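Local coordinates for chorismate synthase (Aquifex aeolicus, PDB 1Q1L) that catalyses the reduced-FMN-dependent elimination of phosphate from 5-enolpyruvylshikimate-3-phosphate to give chorismate, the branch-point precursor of the aromatic amino acids, at the interface of chains A and B. Sequence-based numbering; all coordinates share one arbitrary frame. Chains: chain A/B, Chorismate synthase.

The interface of chains A and B. Residues chain A 124-125, 127; chain B 31, 77, 382-383, 386.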
# COMPACT_ATOMS: atom_id res chain seq x y z
N LYS A 124 2.06 -24.40 4.66
CA LYS A 124 2.55 -23.05 4.40
C LYS A 124 3.46 -22.53 5.52
O LYS A 124 4.60 -22.13 5.26
CB LYS A 124 1.37 -22.10 4.22
CG LYS A 124 1.77 -20.66 3.93
CD LYS A 124 0.57 -19.73 3.96
CE LYS A 124 0.96 -18.30 3.64
NZ LYS A 124 1.51 -18.17 2.26
N TYR A 125 2.95 -22.55 6.75
CA TYR A 125 3.69 -22.07 7.92
C TYR A 125 4.45 -23.16 8.65
O TYR A 125 4.97 -22.93 9.74
CB TYR A 125 2.73 -21.38 8.89
CG TYR A 125 2.18 -20.07 8.37
CD1 TYR A 125 2.98 -18.94 8.29
CD2 TYR A 125 0.87 -19.98 7.91
CE1 TYR A 125 2.50 -17.74 7.77
CE2 TYR A 125 0.37 -18.80 7.39
CZ TYR A 125 1.19 -17.68 7.32
OH TYR A 125 0.70 -16.50 6.79
N GLN A 127 3.46 -25.99 10.29
CA GLN A 127 2.90 -26.22 11.62
C GLN A 127 2.28 -27.61 11.69
O GLN A 127 1.13 -27.81 11.31
CB GLN A 127 1.83 -25.16 11.93
CG GLN A 127 2.35 -23.73 11.88
CD GLN A 127 3.45 -23.48 12.90
OE1 GLN A 127 3.23 -23.52 14.11
NE2 GLN A 127 4.66 -23.23 12.40
N ALA B 31 6.86 -17.85 11.26
CA ALA B 31 6.49 -18.72 12.37
C ALA B 31 7.73 -19.45 12.90
O ALA B 31 8.72 -19.60 12.19
CB ALA B 31 5.45 -19.75 11.91
N GLY B 77 3.16 -17.28 13.51
CA GLY B 77 3.16 -16.87 12.12
C GLY B 77 2.02 -15.89 11.91
O GLY B 77 1.93 -15.22 10.89
N ASP B 382 7.55 -18.25 5.17
CA ASP B 382 6.57 -18.15 6.24
C ASP B 382 7.03 -18.75 7.56
O ASP B 382 6.39 -18.54 8.60
CB ASP B 382 5.26 -18.79 5.79
CG ASP B 382 4.55 -17.97 4.73
OD1 ASP B 382 4.23 -16.80 5.02
OD2 ASP B 382 4.32 -18.48 3.61
N PHE B 383 8.13 -19.49 7.53
CA PHE B 383 8.69 -20.08 8.74
C PHE B 383 10.21 -19.93 8.74
O PHE B 383 10.86 -20.03 7.70
CB PHE B 383 8.28 -21.55 8.91
CG PHE B 383 8.43 -22.39 7.67
CD1 PHE B 383 7.54 -22.24 6.60
CD2 PHE B 383 9.43 -23.35 7.58
CE1 PHE B 383 7.65 -23.05 5.47
CE2 PHE B 383 9.55 -24.16 6.44
CZ PHE B 383 8.65 -24.01 5.39
N GLU B 386 12.64 -22.09 6.72
CA GLU B 386 12.52 -21.76 5.30
C GLU B 386 13.32 -20.50 4.95
O GLU B 386 14.05 -20.46 3.95
CB GLU B 386 11.04 -21.56 4.97
CG GLU B 386 10.71 -21.23 3.53
CD GLU B 386 9.20 -21.24 3.28
OE1 GLU B 386 8.47 -20.49 3.97
OE2 GLU B 386 8.75 -22.01 2.40
O HOH W 1 3.27 -14.49 6.70
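A:Lys124 and B:Asp382 form an intersubunit salt bridge in this patch of the two-fold interface of chorismate synthase, a homotetramer of the chorismate synthase family with a beta-alpha-beta sandwich fold. A loop of chain A meets the turn that leads into the helix 384-399 of chain B, and symmetry repeats the contact with the chains exchanged.

The ionic link joins the ammonium NZ of A:Lys124 to OD2 of B:Asp382 at 3.1 Å, the nitrogen approaching from above the carboxylate plane, 38° out of it. A lysine suits the place because its chain is long: CG lies anti to the backbone N (chi1 -179°), the chain runs extended, and only the last torsion bends, turning NZ toward the acid. On the way CE passes 3.4 Å from the same OD2, so the methylenes flank the carboxylate too. A methionine in place of A:Lys124 would probably leave the B:Asp382 carboxylate without its cationic partner across the interface.

Van der Waals packing centres on A:Tyr125, whose flat ring brings CD1 within 3.4 Å of CB of B:Asp382. Ring and carboxylate planes are 61° apart, and the backbone oxygen of B:Asp382 lies at the ring's edge, in its plane. One ring face, near its rim, carries CG of A:Lys124. The rim of the B:Phe383 ring lies against the A:Lys124–A:Tyr125 backbone, CD1 4.1 Å from CA of A:Tyr125. The small B:Ala31 sets its methyl CB 3.6 Å from NE2 of A:Gln127.

Water 1 bridges the phenol OH of A:Tyr125, at a long 3.3 Å, and OD1 of B:Asp382, so the short aspartate offers one oxygen to the lysine and the other to water.

Second-shell bonds brace both loops, through side chains long enough to reach back to their own backbone. The side-chain amide NE2 of A:Gln127 donates to the backbone O of A:Tyr125 at 2.7 Å. In chain B, OE1 of B:Glu386 accepts a hydrogen bond from the backbone N of B:Asp382 at 2.7 Å, while CB of the same glutamate lies over the centre of the B:Phe383 ring.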